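Local coordinates for protein Cys-Gly metallodipeptidase DUG1 (Saccharomyces cerevisiae, PDB 4G1P) that hydrolyses dipeptides, with high specificity for Cys-Gly, as a metal-dependent homodimeric M20 peptidase, and is the catalytic component of the glutathione-degrading complex, at residues N219-I225 with C379-H385; A242-D247 with L373-N377; I262-I267 with Y316-S320; T349-S355 with D386-V391. All coordinates share one frame; numbering follows the deposited sequence.

Contact 1. Residues N219-I225 with C379-H385; sequences NYYQTII and CRTELIH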
loop_
_atom_site.group_PDB
_atom_site.type_symbol
_atom_site.label_atom_id
_atom_site.label_comp_id
_atom_site.label_asym_id
_atom_site.label_seq_id
_atom_site.Cartn_x
_atom_site.Cartn_y
_atom_site.Cartn_z
ATOM N N ASN A 219 15.041 -8.314 13.449
ATOM C CA ASN A 219 15.563 -8.472 12.100
ATOM C C ASN A 219 14.451 -8.196 11.105
ATOM O O ASN A 219 13.414 -8.867 11.113
ATOM C CB ASN A 219 16.155 -9.872 11.901
ATOM C CG ASN A 219 17.546 -10.013 12.506
ATOM O OD1 ASN A 219 17.898 -9.301 13.446
ATOM N ND2 ASN A 219 18.345 -10.919 11.959
ATOM N N TYR A 220 14.637 -7.183 10.273
ATOM C CA TYR A 220 13.571 -6.785 9.371
ATOM C C TYR A 220 13.907 -7.206 7.948
ATOM O O TYR A 220 14.956 -6.829 7.406
ATOM C CB TYR A 220 13.329 -5.282 9.454
ATOM C CG TYR A 220 11.941 -4.862 9.038
ATOM C CD1 TYR A 220 11.569 -4.854 7.704
ATOM C CD2 TYR A 220 11.002 -4.473 9.976
ATOM C CE1 TYR A 220 10.297 -4.471 7.316
ATOM C CE2 TYR A 220 9.733 -4.088 9.600
ATOM C CZ TYR A 220 9.385 -4.090 8.262
ATOM O OH TYR A 220 8.128 -3.695 7.868
ATOM N N TYR A 221 13.013 -7.992 7.354
ATOM C CA TYR A 221 13.251 -8.563 6.029
ATOM C C TYR A 221 12.240 -8.096 4.984
ATOM O O TYR A 221 11.096 -7.725 5.301
ATOM C CB TYR A 221 13.245 -10.098 6.087
ATOM C CG TYR A 221 14.293 -10.672 7.000
ATOM C CD1 TYR A 221 15.604 -10.786 6.590
ATOM C CD2 TYR A 221 13.969 -11.086 8.283
ATOM C CE1 TYR A 221 16.572 -11.298 7.428
ATOM C CE2 TYR A 221 14.929 -11.599 9.134
ATOM C CZ TYR A 221 16.231 -11.701 8.703
ATOM O OH TYR A 221 17.197 -12.214 9.545
ATOM N N GLN A 222 12.678 -8.121 3.733
ATOM C CA GLN A 222 11.768 -7.959 2.610
ATOM C C GLN A 222 12.014 -9.073 1.605
ATOM O O GLN A 222 13.156 -9.327 1.208
ATOM C CB GLN A 222 11.897 -6.575 1.952
ATOM C CG GLN A 222 13.246 -6.275 1.332
ATOM C CD GLN A 222 13.301 -4.897 0.704
ATOM O OE1 GLN A 222 12.354 -4.119 0.794
ATOM N NE2 GLN A 222 14.417 -4.589 0.062
ATOM N N THR A 223 10.943 -9.761 1.228
ATOM C CA THR A 223 11.031 -10.764 0.172
ATOM C C THR A 223 10.605 -10.130 -1.146
ATOM O O THR A 223 9.487 -9.628 -1.259
ATOM C CB THR A 223 10.163 -12.006 0.478
ATOM O OG1 THR A 223 10.773 -12.760 1.525
ATOM C CG2 THR A 223 10.045 -12.899 -0.743
ATOM N N ILE A 224 11.507 -10.143 -2.129
ATOM C CA ILE A 224 11.256 -9.480 -3.408
ATOM C C ILE A 224 10.967 -10.470 -4.533
ATOM O O ILE A 224 11.781 -11.335 -4.828
ATOM C CB ILE A 224 12.433 -8.596 -3.819
ATOM C CG1 ILE A 224 12.990 -7.857 -2.599
ATOM C CG2 ILE A 224 11.998 -7.624 -4.892
ATOM C CD1 ILE A 224 14.229 -7.014 -2.894
ATOM N N ILE A 225 9.793 -10.341 -5.145
ATOM C CA ILE A 225 9.409 -11.187 -6.269
ATOM C C ILE A 225 9.071 -10.329 -7.479
ATOM O O ILE A 225 8.222 -9.429 -7.403
ATOM C CB ILE A 225 8.219 -12.075 -5.926
ATOM C CG1 ILE A 225 8.572 -13.009 -4.775
ATOM C CG2 ILE A 225 7.810 -12.901 -7.128
ATOM C CD1 ILE A 225 7.414 -13.871 -4.317
ATOM N N CYS A 379 13.014 -14.249 -7.498
ATOM C CA CYS A 379 12.753 -14.093 -6.070
ATOM C C CYS A 379 14.018 -14.105 -5.242
ATOM O O CYS A 379 14.973 -14.834 -5.527
ATOM C CB CYS A 379 11.791 -15.170 -5.542
ATOM S SG CYS A 379 11.336 -14.975 -3.763
ATOM N N ARG A 380 14.005 -13.291 -4.199
ATOM C CA ARG A 380 15.093 -13.245 -3.248
ATOM C C ARG A 380 14.651 -12.484 -2.006
ATOM O O ARG A 380 13.771 -11.611 -2.069
ATOM C CB ARG A 380 16.320 -12.591 -3.866
ATOM C CG ARG A 380 16.216 -11.121 -4.034
ATOM C CD ARG A 380 17.432 -10.599 -4.736
ATOM N NE ARG A 380 17.302 -9.179 -5.025
ATOM C CZ ARG A 380 17.541 -8.219 -4.136
ATOM N NH1 ARG A 380 17.914 -8.539 -2.898
ATOM N NH2 ARG A 380 17.404 -6.940 -4.480
ATOM N N THR A 381 15.255 -12.828 -0.874
ATOM C CA THR A 381 14.893 -12.232 0.392
ATOM C C THR A 381 16.091 -11.528 0.996
ATOM O O THR A 381 17.179 -12.093 1.089
ATOM C CB THR A 381 14.318 -13.288 1.347
ATOM O OG1 THR A 381 13.020 -13.667 0.881
ATOM C CG2 THR A 381 14.181 -12.750 2.767
ATOM N N GLU A 382 15.904 -10.276 1.388
ATOM C CA GLU A 382 17.020 -9.530 1.925
ATOM C C GLU A 382 16.713 -8.848 3.250
ATOM O O GLU A 382 15.560 -8.575 3.590
ATOM C CB GLU A 382 17.555 -8.546 0.891
ATOM C CG GLU A 382 16.829 -7.234 0.810
ATOM C CD GLU A 382 17.241 -6.451 -0.424
ATOM O OE1 GLU A 382 17.940 -7.036 -1.277
ATOM O OE2 GLU A 382 16.873 -5.262 -0.543
ATOM N N LEU A 383 17.769 -8.609 4.011
ATOM C CA LEU A 383 17.642 -8.011 5.317
ATOM C C LEU A 383 17.600 -6.502 5.129
ATOM O O LEU A 383 18.396 -5.943 4.383
ATOM C CB LEU A 383 18.837 -8.436 6.181
ATOM C CG LEU A 383 19.043 -7.787 7.555
ATOM C CD1 LEU A 383 18.056 -8.327 8.553
ATOM C CD2 LEU A 383 20.471 -7.985 8.033
ATOM N N ILE A 384 16.659 -5.837 5.784
ATOM C CA ILE A 384 16.627 -4.383 5.708
ATOM C C ILE A 384 17.414 -3.756 6.855
ATOM O O ILE A 384 18.231 -2.867 6.634
ATOM C CB ILE A 384 15.207 -3.825 5.704
ATOM C CG1 ILE A 384 14.438 -4.357 4.489
ATOM C CG2 ILE A 384 15.271 -2.304 5.740
ATOM C CD1 ILE A 384 12.958 -4.017 4.467
ATOM N N HIS A 385 17.154 -4.209 8.078
ATOM C CA HIS A 385 17.973 -3.819 9.216
ATOM C C HIS A 385 17.946 -4.869 10.322
ATOM O O HIS A 385 17.001 -5.662 10.420
ATOM C CB HIS A 385 17.589 -2.429 9.751
ATOM C CG HIS A 385 16.266 -2.374 10.452
ATOM N ND1 HIS A 385 15.250 -1.533 10.047
ATOM C CD2 HIS A 385 15.805 -3.017 11.554
ATOM C CE1 HIS A 385 14.212 -1.677 10.857
ATOM N NE2 HIS A 385 14.521 -2.575 11.777
#
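The carbonyl oxygen Y220 O takes two backbone N-H groups from the facing strand: I384 N binds it almost straight at 2.6 Å, and H385 N adds a weak bond at 3.5 Å. Two consecutive residues set against one tyrosine make a classic beta bulge, and the pairing slips by one there, so that H385 lies across from Y220 but L383 from Y221. Y220 N closes the exchange by donating to H385 O at 2.8 Å. Past the bulge the antiparallel ladder is regular: Q222 with E382 and I224 with R380 are hydrogen-bonded pairs, while T223 with T381 and I225 with C379 are non-hydrogen-bonded ones. Strands 210-226 and 378-391 are thus neighbours in the sheet of the lid domain, whose face bearing Y221, T223, I225 and C379 is covered by helices 355-371 and 244-252. On that face T223 OG1 and T381 OG1 share a hydrogen bond, and L383 CD1 lies 3.5 Å from Y221 CE1, while Y221 OH bonds T359. On the other face Q222 and E382 both place CG between the backbone N and the carbonyl carbon (chi1 63° and 84°) and run out extended and alongside each other. Q222 NE2 therefore reaches E382 OE2 in its own amide plane, although 36° above the carboxylate plane. I384 CD1 rests 3.6 Å from Y220 CD1. Y220 CB lies over a face of the H385 imidazole, 3.9 Å from the ring centroid, a CH-pi contact to a residue that touches the bound cysteine; Y220 OH bonds K334 O of the second subunit.

Contact 2. Residues A242-D247 with L373-N377; sequences AEPMID and LNSPN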
loop_
_atom_site.group_PDB
_atom_site.type_symbol
_atom_site.label_atom_id
_atom_site.label_comp_id
_atom_site.label_asym_id
_atom_site.label_seq_id
_atom_site.Cartn_x
_atom_site.Cartn_y
_atom_site.Cartn_z
ATOM N N ALA A 242 2.568 -15.526 -15.089
ATOM C CA ALA A 242 2.660 -15.836 -13.673
ATOM C C ALA A 242 2.631 -14.536 -12.858
ATOM O O ALA A 242 3.183 -13.512 -13.285
ATOM C CB ALA A 242 3.904 -16.616 -13.394
ATOM N N GLU A 243 1.983 -14.572 -11.693
ATOM C CA GLU A 243 1.817 -13.363 -10.888
ATOM C C GLU A 243 2.689 -13.355 -9.622
ATOM O O GLU A 243 2.540 -14.212 -8.744
ATOM C CB GLU A 243 0.345 -13.160 -10.530
ATOM C CG GLU A 243 -0.588 -13.260 -11.728
ATOM C CD GLU A 243 -2.034 -12.865 -11.420
ATOM O OE1 GLU A 243 -2.315 -12.325 -10.323
ATOM O OE2 GLU A 243 -2.903 -13.102 -12.282
ATOM N N PRO A 244 3.612 -12.385 -9.532
ATOM C CA PRO A 244 4.415 -12.178 -8.326
ATOM C C PRO A 244 3.566 -12.149 -7.051
ATOM O O PRO A 244 3.940 -12.780 -6.068
ATOM C CB PRO A 244 5.062 -10.821 -8.583
ATOM C CG PRO A 244 5.234 -10.791 -10.053
ATOM C CD PRO A 244 4.027 -11.490 -10.625
ATOM N N MET A 245 2.429 -11.462 -7.077
ATOM C CA MET A 245 1.548 -11.446 -5.915
ATOM C C MET A 245 1.079 -12.835 -5.471
ATOM O O MET A 245 0.904 -13.081 -4.275
ATOM C CB MET A 245 0.346 -10.518 -6.129
ATOM C CG MET A 245 0.618 -9.066 -5.754
ATOM S SD MET A 245 1.184 -8.797 -4.043
ATOM C CE MET A 245 -0.328 -9.093 -3.130
ATOM N N ILE A 246 0.879 -13.737 -6.424
ATOM C CA ILE A 246 0.382 -15.064 -6.097
ATOM C C ILE A 246 1.482 -15.891 -5.418
ATOM O O ILE A 246 1.262 -16.516 -4.375
ATOM C CB ILE A 246 -0.189 -15.756 -7.336
ATOM C CG1 ILE A 246 -1.465 -15.039 -7.779
ATOM C CG2 ILE A 246 -0.492 -17.208 -7.050
ATOM C CD1 ILE A 246 -2.030 -15.515 -9.115
ATOM N N ASP A 247 2.675 -15.872 -5.998
ATOM C CA ASP A 247 3.813 -16.516 -5.358
ATOM C C ASP A 247 4.011 -15.958 -3.951
ATOM O O ASP A 247 4.185 -16.715 -2.986
ATOM C CB ASP A 247 5.079 -16.318 -6.190
ATOM C CG ASP A 247 4.927 -16.845 -7.609
ATOM O OD1 ASP A 247 4.008 -17.659 -7.826
ATOM O OD2 ASP A 247 5.717 -16.447 -8.497
ATOM N N LEU A 373 7.465 -23.640 -5.854
ATOM C CA LEU A 373 6.275 -23.110 -6.490
ATOM C C LEU A 373 6.275 -23.425 -7.971
ATOM O O LEU A 373 5.224 -23.434 -8.603
ATOM C CB LEU A 373 6.185 -21.612 -6.299
ATOM C CG LEU A 373 5.972 -21.146 -4.877
ATOM C CD1 LEU A 373 5.391 -19.752 -4.921
ATOM C CD2 LEU A 373 5.039 -22.087 -4.158
ATOM N N ASN A 374 7.457 -23.699 -8.510
ATOM C CA ASN A 374 7.608 -23.932 -9.937
ATOM C C ASN A 374 7.088 -22.718 -10.688
ATOM O O ASN A 374 6.180 -22.810 -11.512
ATOM C CB ASN A 374 6.888 -25.210 -10.382
ATOM C CG ASN A 374 7.615 -26.472 -9.952
ATOM O OD1 ASN A 374 8.833 -26.588 -10.110
ATOM N ND2 ASN A 374 6.868 -27.429 -9.407
ATOM N N SER A 375 7.671 -21.571 -10.365
ATOM C CA SER A 375 7.253 -20.313 -10.935
ATOM C C SER A 375 8.381 -19.745 -11.765
ATOM O O SER A 375 9.544 -19.829 -11.375
ATOM C CB SER A 375 6.883 -19.331 -9.823
ATOM O OG SER A 375 6.987 -17.989 -10.270
ATOM N N PRO A 376 8.040 -19.152 -12.912
ATOM C CA PRO A 376 9.029 -18.493 -13.770
ATOM C C PRO A 376 9.527 -17.178 -13.187
ATOM O O PRO A 376 10.432 -16.584 -13.746
ATOM C CB PRO A 376 8.242 -18.213 -15.052
ATOM C CG PRO A 376 6.832 -18.130 -14.612
ATOM C CD PRO A 376 6.673 -19.061 -13.451
ATOM N N ASN A 377 8.947 -16.728 -12.083
ATOM C CA ASN A 377 9.303 -15.432 -11.519
ATOM C C ASN A 377 10.687 -15.424 -10.847
ATOM O O ASN A 377 11.253 -16.487 -10.560
ATOM C CB ASN A 377 8.202 -14.954 -10.557
ATOM C CG ASN A 377 6.917 -14.530 -11.287
ATOM O OD1 ASN A 377 6.973 -13.899 -12.336
ATOM N ND2 ASN A 377 5.763 -14.880 -10.726
#
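With CG anti to the carbonyl carbon in both D247 (chi1 -57°) and N377 (chi1 -71°), and OG of S375 anti to its own backbone N (chi1 157°), two donors, the N377 amide and the S375 hydroxyl, converge on one carboxylate oxygen of D247. D247 belongs to the first turn of helix 244-252, for which E243 is the N-cap residue; S375 and N377 form an ST turn in the loop between helix 355-371 and strand 378-391. N377 ND2 donates to D247 OD2 at 2.7 Å, a nearly linear bond that lies in the amide plane. S375 OG donates to the same oxygen, also at 2.7 Å. The two donors come from opposite faces of the carboxylate plane, each well out of it, so OD2 is clasped rather than met edge-on. S375 OG is a relay as well, since it accepts N377 N at 3.0 Å; this bond closes the ST turn and holds the hydroxyl where it can donate to the aspartate. The other oxygen, D247 OD1, bonds S258 of the second subunit. Two donors on OD2, a third partner on OD1 and a place in the opening turn of a helix would all tend to keep this buried carboxylate ionised. Apolar contacts flank the polar centre. L373 CD1 packs on D247 CA at 3.6 Å, and F370 of helix 355-371 touches D247, S375 and N377 together. E243 turns instead to S320 and the backbone of I321 in the second subunit, which places the contact in the dimer interface. Beside N377, P376 CG meets A242 CB at 3.5 Å.

Contact 3. Residues I262-I267 with Y316-S320; sequences ILIDGI and YPSLS
I262 and L319 make the central contact, and it is wholly apolar: no hydrogen bond passes between 262-267 and 316-320. I262 touches with all three of its outer carbons. CG2 lies 3.7 Å from L319 CD1, CG1 lies 3.8 Å from L319 CB, and CD1 reaches over the opposing backbone, 3.5 Å from S318 C, with P317 CB on its flank at 4.1 Å. The chain gets there because I262 CG1 stands anti to the carbonyl carbon and then runs extended (chi2 -177°), carrying CD1 outward to the strand. L319 answers with CG anti to its backbone N (chi1 -161°), which brings CD1 up to both isoleucines: I264, crossing L319 at about a right angle, meets it with CD1 at 4.0 Å. I267 CG2 and P317 CG add a looser touch at 4.3 Å. Putting an alanine in place of I262 would remove CG1, CG2 and CD1 and would probably open a gap between the loop and the strand, with L319 and P317 deprived of their main partner here. A second layer sets the loop's shape. I264 to I267 form a type II beta turn, with G266 at a positive phi of 106°, and this turn brings both isoleucines onto the side facing the strand. Further out, backbone bonds from S318 to R348 and from S320 to S346 join the strand to its antiparallel neighbour 340-349 in the lid-domain sheet, whose F345 and I347 also touch L319. Helix 355-371 lies against the loop, with L361, V362 and H365 on I264 and L358 on I267, so the loop is held between that helix and strand 318-325.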
loop_
_atom_site.group_PDB
_atom_site.type_symbol
_atom_site.label_atom_id
_atom_site.label_comp_id
_atom_site.label_asym_id
_atom_site.label_seq_id
_atom_site.Cartn_x
_atom_site.Cartn_y
_atom_site.Cartn_z
ATOM N N ILE A 262 6.489 -19.715 14.584
ATOM C CA ILE A 262 7.363 -19.469 13.453
ATOM C C ILE A 262 7.681 -20.805 12.785
ATOM O O ILE A 262 7.934 -21.795 13.463
ATOM C CB ILE A 262 8.630 -18.743 13.897
ATOM C CG1 ILE A 262 8.243 -17.455 14.627
ATOM C CG2 ILE A 262 9.534 -18.444 12.713
ATOM C CD1 ILE A 262 9.419 -16.609 15.048
ATOM N N LEU A 263 7.644 -20.838 11.456
ATOM C CA LEU A 263 7.741 -22.091 10.724
ATOM C C LEU A 263 9.061 -22.236 10.014
ATOM O O LEU A 263 9.234 -23.126 9.194
ATOM C CB LEU A 263 6.606 -22.202 9.715
ATOM C CG LEU A 263 5.253 -22.077 10.391
ATOM C CD1 LEU A 263 4.141 -22.148 9.391
ATOM C CD2 LEU A 263 5.096 -23.156 11.435
ATOM N N ILE A 264 10.000 -21.369 10.331
ATOM C CA ILE A 264 11.289 -21.431 9.676
ATOM C C ILE A 264 12.188 -22.411 10.408
ATOM O O ILE A 264 12.401 -22.276 11.605
ATOM C CB ILE A 264 11.927 -20.053 9.641
ATOM C CG1 ILE A 264 11.127 -19.148 8.699
ATOM C CG2 ILE A 264 13.375 -20.151 9.226
ATOM C CD1 ILE A 264 11.549 -17.705 8.736
ATOM N N ASP A 265 12.702 -23.409 9.699
ATOM C CA ASP A 265 13.601 -24.384 10.313
ATOM C C ASP A 265 14.849 -23.727 10.880
ATOM O O ASP A 265 15.443 -22.846 10.262
ATOM C CB ASP A 265 14.039 -25.456 9.301
ATOM C CG ASP A 265 12.995 -26.532 9.097
ATOM O OD1 ASP A 265 12.121 -26.684 9.982
ATOM O OD2 ASP A 265 13.050 -27.229 8.051
ATOM N N GLY A 266 15.254 -24.175 12.058
ATOM C CA GLY A 266 16.542 -23.781 12.592
ATOM C C GLY A 266 16.475 -22.789 13.723
ATOM O O GLY A 266 17.443 -22.655 14.459
ATOM N N ILE A 267 15.343 -22.111 13.882
ATOM C CA ILE A 267 15.276 -21.017 14.844
ATOM C C ILE A 267 15.164 -21.501 16.286
ATOM O O ILE A 267 15.913 -21.048 17.168
ATOM C CB ILE A 267 14.137 -20.042 14.536
ATOM C CG1 ILE A 267 14.282 -19.504 13.118
ATOM C CG2 ILE A 267 14.162 -18.877 15.520
ATOM C CD1 ILE A 267 13.364 -18.346 12.828
ATOM N N TYR A 316 10.560 -15.584 23.997
ATOM C CA TYR A 316 10.397 -16.414 22.796
ATOM C C TYR A 316 10.322 -15.500 21.583
ATOM O O TYR A 316 9.735 -14.429 21.664
ATOM C CB TYR A 316 9.140 -17.287 22.893
ATOM C CG TYR A 316 9.269 -18.397 23.918
ATOM C CD1 TYR A 316 10.435 -19.150 24.005
ATOM C CD2 TYR A 316 8.244 -18.678 24.811
ATOM C CE1 TYR A 316 10.568 -20.165 24.937
ATOM C CE2 TYR A 316 8.374 -19.688 25.747
ATOM C CZ TYR A 316 9.540 -20.430 25.803
ATOM O OH TYR A 316 9.686 -21.440 26.728
ATOM N N PRO A 317 10.926 -15.908 20.460
ATOM C CA PRO A 317 10.909 -15.059 19.264
ATOM C C PRO A 317 9.507 -14.882 18.709
ATOM O O PRO A 317 8.590 -15.605 19.098
ATOM C CB PRO A 317 11.783 -15.830 18.263
ATOM C CG PRO A 317 11.756 -17.232 18.731
ATOM C CD PRO A 317 11.624 -17.182 20.229
ATOM N N SER A 318 9.335 -13.910 17.823
ATOM C CA SER A 318 8.059 -13.743 17.129
ATOM C C SER A 318 8.289 -13.316 15.688
ATOM O O SER A 318 9.350 -12.791 15.348
ATOM C CB SER A 318 7.170 -12.733 17.851
ATOM O OG SER A 318 7.818 -11.482 17.952
ATOM N N LEU A 319 7.304 -13.570 14.832
ATOM C CA LEU A 319 7.400 -13.178 13.429
ATOM C C LEU A 319 6.128 -12.437 13.080
ATOM O O LEU A 319 5.028 -12.950 13.277
ATOM C CB LEU A 319 7.592 -14.399 12.527
ATOM C CG LEU A 319 8.154 -14.203 11.110
ATOM C CD1 LEU A 319 8.653 -15.524 10.536
ATOM C CD2 LEU A 319 7.130 -13.598 10.163
ATOM N N SER A 320 6.282 -11.215 12.592
ATOM C CA SER A 320 5.132 -10.400 12.237
ATOM C C SER A 320 5.147 -10.064 10.753
ATOM O O SER A 320 6.213 -9.921 10.139
ATOM C CB SER A 320 5.112 -9.114 13.064
ATOM O OG SER A 320 4.511 -9.325 14.332
#

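Contact 4. Residues T349-S355 with D386-V391; sequences TVPDMDS and DGAYWV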
loop_
_atom_site.group_PDB
_atom_site.type_symbol
_atom_site.label_atom_id
_atom_site.label_comp_id
_atom_site.label_asym_id
_atom_site.label_seq_id
_atom_site.Cartn_x
_atom_site.Cartn_y
_atom_site.Cartn_z
ATOM N N THR A 349 14.146 -11.108 17.925
ATOM C CA THR A 349 15.126 -12.089 18.367
ATOM C C THR A 349 15.303 -12.127 19.885
ATOM O O THR A 349 15.119 -11.132 20.579
ATOM C CB THR A 349 16.476 -11.858 17.696
ATOM O OG1 THR A 349 17.025 -10.632 18.168
ATOM C CG2 THR A 349 16.302 -11.766 16.186
ATOM N N VAL A 350 15.652 -13.303 20.386
ATOM C CA VAL A 350 15.891 -13.520 21.798
ATOM C C VAL A 350 17.206 -14.260 21.919
ATOM O O VAL A 350 17.749 -14.721 20.914
ATOM C CB VAL A 350 14.795 -14.392 22.394
ATOM C CG1 VAL A 350 13.436 -13.702 22.270
ATOM C CG2 VAL A 350 14.789 -15.746 21.712
ATOM N N PRO A 351 17.745 -14.376 23.143
ATOM C CA PRO A 351 18.891 -15.284 23.252
ATOM C C PRO A 351 18.439 -16.740 23.036
ATOM O O PRO A 351 17.338 -17.113 23.446
ATOM C CB PRO A 351 19.371 -15.058 24.682
ATOM C CG PRO A 351 18.163 -14.544 25.409
ATOM C CD PRO A 351 17.452 -13.700 24.420
ATOM N N ASP A 352 19.267 -17.543 22.380
ATOM C CA ASP A 352 20.565 -17.093 21.897
ATOM C C ASP A 352 20.603 -17.064 20.377
ATOM O O ASP A 352 21.442 -17.723 19.776
ATOM C CB ASP A 352 21.671 -18.033 22.395
ATOM C CG ASP A 352 21.473 -18.466 23.847
ATOM O OD1 ASP A 352 21.313 -17.591 24.728
ATOM O OD2 ASP A 352 21.466 -19.691 24.100
ATOM N N MET A 353 19.709 -16.302 19.751
ATOM C CA MET A 353 19.638 -16.266 18.288
ATOM C C MET A 353 20.757 -15.427 17.664
ATOM O O MET A 353 20.929 -14.265 18.012
ATOM C CB MET A 353 18.270 -15.746 17.843
ATOM C CG MET A 353 17.134 -16.646 18.256
ATOM S SD MET A 353 15.510 -15.885 18.106
ATOM C CE MET A 353 15.458 -15.579 16.335
ATOM N N ASP A 354 21.530 -16.020 16.757
ATOM C CA ASP A 354 22.560 -15.273 16.037
ATOM C C ASP A 354 21.953 -14.583 14.814
ATOM O O ASP A 354 21.224 -15.213 14.043
ATOM C CB ASP A 354 23.709 -16.198 15.612
ATOM C CG ASP A 354 24.774 -15.477 14.785
ATOM O OD1 ASP A 354 25.221 -14.378 15.177
ATOM O OD2 ASP A 354 25.160 -16.005 13.721
ATOM N N SER A 355 22.259 -13.300 14.640
ATOM C CA SER A 355 21.692 -12.506 13.554
ATOM C C SER A 355 21.961 -13.161 12.204
ATOM O O SER A 355 21.024 -13.505 11.467
ATOM C CB SER A 355 22.255 -11.081 13.578
ATOM O OG SER A 355 21.619 -10.246 12.618
ATOM N N ASP A 386 18.997 -4.881 11.140
ATOM C CA ASP A 386 19.039 -5.760 12.302
ATOM C C ASP A 386 19.453 -4.985 13.545
ATOM O O ASP A 386 20.183 -3.999 13.459
ATOM C CB ASP A 386 19.932 -6.988 12.056
ATOM C CG ASP A 386 21.413 -6.639 11.874
ATOM O OD1 ASP A 386 21.796 -5.446 11.828
ATOM O OD2 ASP A 386 22.210 -7.594 11.768
ATOM N N GLY A 387 18.956 -5.426 14.693
ATOM C CA GLY A 387 19.262 -4.804 15.968
ATOM C C GLY A 387 19.327 -5.908 17.002
ATOM O O GLY A 387 18.487 -6.809 16.988
ATOM N N ALA A 388 20.318 -5.851 17.890
ATOM C CA ALA A 388 20.600 -6.965 18.789
ATOM C C ALA A 388 19.630 -7.043 19.942
ATOM O O ALA A 388 19.080 -6.033 20.363
ATOM C CB ALA A 388 21.998 -6.874 19.312
ATOM N N TYR A 389 19.415 -8.251 20.447
ATOM C CA TYR A 389 18.712 -8.412 21.708
ATOM C C TYR A 389 19.658 -8.078 22.858
ATOM O O TYR A 389 20.871 -7.969 22.665
ATOM C CB TYR A 389 18.162 -9.828 21.850
ATOM C CG TYR A 389 19.199 -10.927 21.796
ATOM C CD1 TYR A 389 19.983 -11.229 22.908
ATOM C CD2 TYR A 389 19.374 -11.686 20.650
ATOM C CE1 TYR A 389 20.915 -12.231 22.873
ATOM C CE2 TYR A 389 20.309 -12.699 20.605
ATOM C CZ TYR A 389 21.073 -12.963 21.722
ATOM O OH TYR A 389 22.008 -13.963 21.688
ATOM N N TRP A 390 19.117 -7.919 24.057
ATOM C CA TRP A 390 19.944 -7.525 25.182
ATOM C C TRP A 390 19.332 -8.050 26.457
ATOM O O TRP A 390 18.125 -7.948 26.659
ATOM C CB TRP A 390 20.075 -6.004 25.229
ATOM C CG TRP A 390 20.725 -5.449 26.467
ATOM C CD1 TRP A 390 22.068 -5.388 26.737
ATOM C CD2 TRP A 390 20.066 -4.837 27.587
ATOM N NE1 TRP A 390 22.283 -4.788 27.962
ATOM C CE2 TRP A 390 21.074 -4.443 28.505
ATOM C CE3 TRP A 390 18.726 -4.592 27.910
ATOM C CZ2 TRP A 390 20.779 -3.813 29.719
ATOM C CZ3 TRP A 390 18.435 -3.976 29.112
ATOM C CH2 TRP A 390 19.461 -3.590 30.007
ATOM N N VAL A 391 20.157 -8.653 27.303
ATOM C CA VAL A 391 19.681 -9.135 28.580
ATOM C C VAL A 391 20.716 -8.757 29.622
ATOM O O VAL A 391 21.918 -8.917 29.410
ATOM C CB VAL A 391 19.480 -10.669 28.623
ATOM C CG1 VAL A 391 18.627 -11.045 29.811
ATOM C CG2 VAL A 391 18.831 -11.180 27.371
HETATM O O HOH W 1 23.135 -15.256 24.099
#
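Y389 and P351 make the broadest contact here, ring against ring and backbone. P351 N sits above the centre of the Y389 ring, and P351 CD points at the same face as a CH-pi contact, 4.2 Å from the centroid and 23° off the normal. P351 CB lies 3.7 Å from Y389 CE1, and two residues on, V391 CG2 meets P351 CG at 4.0 Å. Other groups line the ring's edge in its plane: T349 OG1, 3.6 Å from Y389 CD2, and the carbonyl oxygen M353 O. Y389 CG lies between the backbone N and the carbonyl carbon (chi1 59°), which tips the ring over the bend in the loop. That loop joins strand 340-349 to helix 355-371, and its turn is tight: M353 N bonds V350 O at 2.8 Å, the P351-D352 peptide is cis, and D354 is the N-cap residue of the helix, with OD2 bonded to K357 N. Strand 378-391 passes along it from the lid sheet toward helix 426-433, which W390 touches, consistent with a connection between lid and catalytic domains. Among the polar contacts, a water links the two segments, 3.0 Å from D352 OD1, to which it donates, and bonded also to Y389 OH. Replacing Y389 with an alanine is likely to strip P351 and the V350 carbonyl of the ring lying against them and to leave this water without its hydroxyl partner. S355 OG, anti to its backbone N, donates directly to D386 OD2 at 2.8 Å, arriving on the anti side and 16° out of the carboxylate plane.

In the fold
Contacts 1 and 4 use successive parts of strand 378-391, with centres 18 Å apart, and meet where the N219 side chain lies against D386. Near this junction lies the substrate pocket: the H385 side chain comes within about 3 Å of the bound cysteine, and G387 within about 7 Å. Contact 2 stands at the far end of the paired strands, its centre 17 Å from that of contact 1, and touches it through I225, CD1 to D247 CB 3.9 Å. Contact 3 joins contact 4 through P317 and M353, CB to SD 3.7 Å, centres 13 Å apart. Contacts 1, 2 and 3 also reach the second subunit; contact 4 does not.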